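Local coordinates for NIF3-related protein (Bacillus cereus, PDB 2GX8) that is of unknown function but binds a pair of zinc ions at the conserved dimetal site of the NIF3 family, at residues 42-56 / 122-136. Residues are numbered along the deposited sequence; the frame is centred on the assembly and turned at random.
With ZN (zinc ion), chain M.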
loop_
_atom_site.group_PDB
_atom_site.type_symbol
_atom_site.label_atom_id
_atom_site.label_comp_id
_atom_site.label_asym_id
_atom_site.label_seq_id
_atom_site.Cartn_x
_atom_site.Cartn_y
_atom_site.Cartn_z
ATOM N N TYR C 42 -4.073 3.649 34.764
ATOM C CA TYR C 42 -3.678 3.089 33.482
ATOM C C TYR C 42 -4.287 3.875 32.334
ATOM O O TYR C 42 -5.219 3.382 31.687
ATOM C CB TYR C 42 -4.107 1.608 33.412
ATOM C CG TYR C 42 -3.436 0.760 34.473
ATOM C CD1 TYR C 42 -4.076 0.458 35.683
ATOM C CD2 TYR C 42 -2.150 0.291 34.278
ATOM C CE1 TYR C 42 -3.438 -0.290 36.662
ATOM C CE2 TYR C 42 -1.505 -0.452 35.234
ATOM C CZ TYR C 42 -2.145 -0.748 36.419
ATOM O OH TYR C 42 -1.449 -1.496 37.353
ATOM N N PRO C 43 -3.774 5.101 32.077
ATOM C CA PRO C 43 -4.330 5.932 31.000
ATOM C C PRO C 43 -4.222 5.343 29.589
ATOM O O PRO C 43 -3.258 4.641 29.285
ATOM C CB PRO C 43 -3.541 7.242 31.113
ATOM C CG PRO C 43 -2.351 6.919 31.906
ATOM C CD PRO C 43 -2.688 5.789 32.797
ATOM N N LYS C 44 -5.214 5.651 28.744
ATOM C CA LYS C 44 -5.303 5.145 27.360
ATOM C C LYS C 44 -4.225 5.650 26.387
ATOM O O LYS C 44 -3.999 5.031 25.354
ATOM C CB LYS C 44 -6.702 5.405 26.780
ATOM C CG LYS C 44 -7.817 4.527 27.349
ATOM C CD LYS C 44 -9.182 5.026 26.870
ATOM C CE LYS C 44 -10.291 4.065 27.259
ATOM N NZ LYS C 44 -11.678 4.654 27.129
ATOM N N HIS C 45 -3.567 6.764 26.705
ATOM C CA HIS C 45 -2.479 7.268 25.862
ATOM C C HIS C 45 -1.200 6.419 25.995
ATOM O O HIS C 45 -0.293 6.509 25.164
ATOM C CB HIS C 45 -2.198 8.750 26.130
ATOM C CG HIS C 45 -1.906 9.075 27.564
ATOM N ND1 HIS C 45 -0.657 8.914 28.129
ATOM C CD2 HIS C 45 -2.689 9.602 28.535
ATOM C CE1 HIS C 45 -0.689 9.305 29.391
ATOM N NE2 HIS C 45 -1.911 9.731 29.661
ATOM N N LEU C 46 -1.147 5.590 27.037
ATOM C CA LEU C 46 -0.025 4.678 27.270
ATOM C C LEU C 46 -0.065 3.465 26.331
ATOM O O LEU C 46 0.986 2.868 26.025
ATOM C CB LEU C 46 0.007 4.198 28.727
ATOM C CG LEU C 46 0.243 5.261 29.789
ATOM C CD1 LEU C 46 0.422 4.613 31.125
ATOM C CD2 LEU C 46 1.461 6.049 29.437
ATOM N N ALA C 47 -1.279 3.103 25.903
ATOM C CA ALA C 47 -1.518 2.008 24.954
ATOM C C ALA C 47 -0.735 2.218 23.648
ATOM O O ALA C 47 -0.537 3.349 23.195
ATOM C CB ALA C 47 -3.018 1.856 24.665
ATOM N N MET C 48 -0.291 1.125 23.045
ATOM C CA MET C 48 0.520 1.214 21.839
ATOM C C MET C 48 -0.279 1.288 20.549
ATOM O O MET C 48 -1.462 0.928 20.505
ATOM C CB MET C 48 1.483 0.041 21.772
ATOM C CG MET C 48 2.399 -0.053 22.961
ATOM S SD MET C 48 3.553 -1.371 22.659
ATOM C CE MET C 48 4.476 -0.703 21.254
ATOM N N GLU C 49 0.400 1.776 19.510
ATOM C CA GLU C 49 -0.132 1.911 18.150
ATOM C C GLU C 49 -0.925 0.660 17.719
ATOM O O GLU C 49 -0.414 -0.468 17.768
ATOM C CB GLU C 49 1.034 2.226 17.178
ATOM C CG GLU C 49 0.720 2.118 15.677
ATOM C CD GLU C 49 -0.318 3.119 15.197
ATOM O OE1 GLU C 49 -0.286 4.285 15.655
ATOM O OE2 GLU C 49 -1.148 2.737 14.342
ATOM N N GLY C 50 -2.190 0.860 17.355
ATOM C CA GLY C 50 -3.029 -0.249 16.906
ATOM C C GLY C 50 -3.578 -1.210 17.960
ATOM O O GLY C 50 -4.184 -2.237 17.602
ATOM N N ASP C 51 -3.375 -0.890 19.245
ATOM C CA ASP C 51 -3.899 -1.718 20.348
ATOM C C ASP C 51 -5.418 -1.495 20.419
ATOM O O ASP C 51 -5.931 -0.444 19.981
ATOM C CB ASP C 51 -3.194 -1.410 21.698
ATOM C CG ASP C 51 -3.385 -2.522 22.773
ATOM O OD1 ASP C 51 -3.280 -2.205 23.978
ATOM O OD2 ASP C 51 -3.640 -3.698 22.432
ATOM N N LYS C 52 -6.120 -2.495 20.956
ATOM C CA LYS C 52 -7.569 -2.503 21.063
ATOM C C LYS C 52 -7.988 -2.493 22.540
ATOM O O LYS C 52 -8.038 -3.539 23.177
ATOM C CB LYS C 52 -8.101 -3.775 20.378
ATOM C CG LYS C 52 -7.542 -4.076 18.967
ATOM C CD LYS C 52 -8.251 -3.347 17.814
ATOM C CE LYS C 52 -8.010 -1.819 17.724
ATOM N NZ LYS C 52 -8.891 -1.138 16.701
ATOM N N ILE C 53 -8.285 -1.318 23.093
ATOM C CA ILE C 53 -8.677 -1.218 24.510
ATOM C C ILE C 53 -9.965 -0.399 24.772
ATOM O O ILE C 53 -10.521 0.201 23.858
ATOM C CB ILE C 53 -7.515 -0.684 25.371
ATOM C CG1 ILE C 53 -7.295 0.813 25.140
ATOM C CG2 ILE C 53 -6.221 -1.496 25.121
ATOM C CD1 ILE C 53 -6.304 1.377 26.082
ATOM N N GLY C 54 -10.431 -0.398 26.022
ATOM C CA GLY C 54 -11.666 0.297 26.394
ATOM C C GLY C 54 -12.901 -0.610 26.503
ATOM O O GLY C 54 -12.786 -1.818 26.602
ATOM N N LEU C 55 -14.089 -0.019 26.515
ATOM C CA LEU C 55 -15.305 -0.816 26.590
ATOM C C LEU C 55 -15.453 -1.590 25.292
ATOM O O LEU C 55 -15.434 -1.003 24.203
ATOM C CB LEU C 55 -16.553 0.061 26.837
ATOM C CG LEU C 55 -17.899 -0.680 27.035
ATOM C CD1 LEU C 55 -17.892 -1.553 28.314
ATOM C CD2 LEU C 55 -19.097 0.297 27.056
ATOM N N GLN C 56 -15.579 -2.901 25.395
ATOM C CA GLN C 56 -15.724 -3.705 24.197
ATOM C C GLN C 56 -17.118 -4.286 24.068
ATOM O O GLN C 56 -17.666 -4.403 22.959
ATOM C CB GLN C 56 -14.678 -4.811 24.159
ATOM C CG GLN C 56 -13.250 -4.280 24.008
ATOM C CD GLN C 56 -12.323 -5.306 23.447
ATOM O OE1 GLN C 56 -12.241 -6.431 23.945
ATOM N NE2 GLN C 56 -11.600 -4.932 22.397
ATOM N N ALA C 122 -20.486 -6.236 31.209
ATOM C CA ALA C 122 -19.653 -5.324 30.467
ATOM C C ALA C 122 -18.237 -5.888 30.431
ATOM O O ALA C 122 -17.765 -6.452 31.411
ATOM C CB ALA C 122 -19.674 -3.963 31.107
ATOM N N ILE C 123 -17.587 -5.761 29.279
ATOM C CA ILE C 123 -16.236 -6.263 29.087
ATOM C C ILE C 123 -15.374 -5.060 28.706
ATOM O O ILE C 123 -15.615 -4.388 27.702
ATOM C CB ILE C 123 -16.189 -7.337 27.993
ATOM C CG1 ILE C 123 -17.084 -8.531 28.348
ATOM C CG2 ILE C 123 -14.727 -7.814 27.726
ATOM C CD1 ILE C 123 -16.670 -9.232 29.622
ATOM N N TYR C 124 -14.364 -4.793 29.527
ATOM C CA TYR C 124 -13.484 -3.671 29.302
ATOM C C TYR C 124 -12.059 -4.172 29.085
ATOM O O TYR C 124 -11.558 -4.991 29.871
ATOM C CB TYR C 124 -13.585 -2.716 30.509
ATOM C CG TYR C 124 -12.653 -1.525 30.471
ATOM C CD1 TYR C 124 -11.345 -1.632 30.970
ATOM C CD2 TYR C 124 -13.069 -0.301 29.976
ATOM C CE1 TYR C 124 -10.481 -0.573 30.963
ATOM C CE2 TYR C 124 -12.189 0.791 29.966
ATOM C CZ TYR C 124 -10.902 0.631 30.469
ATOM O OH TYR C 124 -10.003 1.662 30.477
ATOM N N ALA C 125 -11.387 -3.712 28.032
ATOM C CA ALA C 125 -10.015 -4.190 27.813
ATOM C C ALA C 125 -8.958 -3.189 28.249
ATOM O O ALA C 125 -9.033 -2.007 27.926
ATOM C CB ALA C 125 -9.801 -4.570 26.383
ATOM N N ALA C 126 -7.974 -3.675 28.991
ATOM C CA ALA C 126 -6.848 -2.858 29.413
ATOM C C ALA C 126 -5.597 -3.601 28.991
ATOM O O ALA C 126 -5.002 -4.319 29.797
ATOM C CB ALA C 126 -6.872 -2.729 30.875
ATOM N N HIS C 127 -5.197 -3.446 27.734
ATOM C CA HIS C 127 -4.079 -4.223 27.230
ATOM C C HIS C 127 -2.702 -3.588 27.397
ATOM O O HIS C 127 -2.167 -3.615 28.497
ATOM C CB HIS C 127 -4.372 -4.776 25.819
ATOM C CG HIS C 127 -3.405 -5.830 25.356
ATOM N ND1 HIS C 127 -3.063 -5.998 24.026
ATOM C CD2 HIS C 127 -2.672 -6.735 26.048
ATOM C CE1 HIS C 127 -2.173 -6.971 23.918
ATOM N NE2 HIS C 127 -1.911 -7.429 25.131
ATOM N N THR C 128 -2.123 -3.006 26.349
ATOM C CA THR C 128 -0.762 -2.475 26.488
ATOM C C THR C 128 -0.609 -1.362 27.506
ATOM O O THR C 128 0.487 -1.141 28.011
ATOM C CB THR C 128 -0.107 -2.071 25.165
ATOM O OG1 THR C 128 -1.021 -1.257 24.431
ATOM C CG2 THR C 128 0.284 -3.320 24.348
ATOM N N ASN C 129 -1.684 -0.656 27.806
ATOM C CA ASN C 129 -1.590 0.368 28.852
ATOM C C ASN C 129 -1.223 -0.213 30.254
ATOM O O ASN C 129 -0.652 0.486 31.076
ATOM C CB ASN C 129 -2.838 1.287 28.885
ATOM C CG ASN C 129 -4.169 0.514 29.043
ATOM O OD1 ASN C 129 -5.030 0.914 29.825
ATOM N ND2 ASN C 129 -4.336 -0.580 28.301
ATOM N N VAL C 130 -1.539 -1.486 30.501
ATOM C CA VAL C 130 -1.218 -2.164 31.771
ATOM C C VAL C 130 0.219 -2.764 31.709
ATOM O O VAL C 130 0.856 -3.017 32.731
ATOM C CB VAL C 130 -2.324 -3.208 32.154
ATOM C CG1 VAL C 130 -1.968 -4.005 33.403
ATOM C CG2 VAL C 130 -3.653 -2.503 32.369
ATOM N N ASP C 131 0.727 -2.948 30.490
ATOM C CA ASP C 131 2.076 -3.443 30.254
ATOM C C ASP C 131 3.093 -2.330 30.474
ATOM O O ASP C 131 4.165 -2.546 31.046
ATOM C CB ASP C 131 2.194 -3.906 28.800
ATOM C CG ASP C 131 1.459 -5.193 28.533
ATOM O OD1 ASP C 131 1.954 -6.239 29.000
ATOM O OD2 ASP C 131 0.431 -5.183 27.811
ATOM N N VAL C 132 2.714 -1.142 29.998
ATOM C CA VAL C 132 3.528 0.082 30.014
ATOM C C VAL C 132 3.537 0.835 31.345
ATOM O O VAL C 132 4.570 1.326 31.775
ATOM C CB VAL C 132 3.007 1.065 28.912
ATOM C CG1 VAL C 132 3.807 2.364 28.898
ATOM C CG2 VAL C 132 3.026 0.415 27.531
ATOM N N ALA C 133 2.382 0.922 31.998
ATOM C CA ALA C 133 2.249 1.714 33.226
ATOM C C ALA C 133 3.011 1.222 34.453
ATOM O O ALA C 133 3.150 0.012 34.648
ATOM C CB ALA C 133 0.778 1.893 33.580
ATOM N N LYS C 134 3.485 2.177 35.268
ATOM C CA LYS C 134 4.144 1.891 36.543
ATOM C C LYS C 134 3.152 1.133 37.430
ATOM O O LYS C 134 1.962 1.493 37.498
ATOM C CB LYS C 134 4.563 3.196 37.235
ATOM C CG LYS C 134 5.167 3.011 38.631
ATOM C CD LYS C 134 5.227 4.329 39.411
ATOM C CE LYS C 134 5.711 4.111 40.861
ATOM N NZ LYS C 134 5.855 5.389 41.674
ATOM N N GLY C 135 3.631 0.072 38.083
ATOM C CA GLY C 135 2.787 -0.782 38.925
ATOM C C GLY C 135 2.086 -1.864 38.103
ATOM O O GLY C 135 1.351 -2.694 38.642
ATOM N N GLY C 136 2.313 -1.858 36.792
ATOM C CA GLY C 136 1.691 -2.819 35.896
ATOM C C GLY C 136 2.368 -4.184 35.825
ATOM O O GLY C 136 3.228 -4.515 36.652
HETATM ZN ZN ZN M . 0.484 -7.899 28.473
#
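Beside the dinuclear zinc site of this NIF3-family protein, Asp51 reaches across to His127 and Thr128, in the link between strand 122-125 and helix 128-132. The two carboxylate oxygens divide the work. Asp51 OD2 accepts a hydrogen bond from His127 ND1 at 2.9 Å, the carboxylate and ring planes standing 54° apart, while Asp51 OD1 accepts the backbone N of Thr128, at 2.8 Å, and also its hydroxyl, in a bond modelled as very short. A chi1 of 49° places Thr128 OG1 between the backbone N and the carbonyl carbon and turns it toward both Asp51 OD1 and Met48 N, which gives it a nearly straight bond at 2.9 Å. A type II turn from Met48 to Asp51 brings this amide and the carboxylate to the same hydroxyl. The two N-H bonds, from Thr128 N and His127 ND1, should restrict the carboxylate's rotation and limit that of the His127 ring, which packs edge-to-face with His92.

One helical turn on, Asp131 binds zinc through OD1 at 2.3 Å, alongside His92 and Glu360. Farther from the metal the helix is packed by Tyr42: Val130 CG2 lies over one ring face, a CH-pi contact 4.1 Å from the centroid, and Ala133 CB comes within 3.4 Å of Tyr42 CD2. The phenol oxygen of Tyr42 bonds to Gln370.

In the other direction the segments pair as antiparallel strands. Gly54 and Ala125 exchange two backbone bonds, and Gln56 N reaches Ile123 O at 2.7 Å; the Tyr124 ring lies against the Gly54 backbone, its hydroxyl bonded to Glu39. Strand 54-56 is thereby added antiparallel to an otherwise parallel sheet, whose strand 122-125 leads into a metal-binding helix, with the Asp51 carboxylate tying the turn 48-51 to the link between strand and helix, beside the dimetal site characteristic of the NIF3 family.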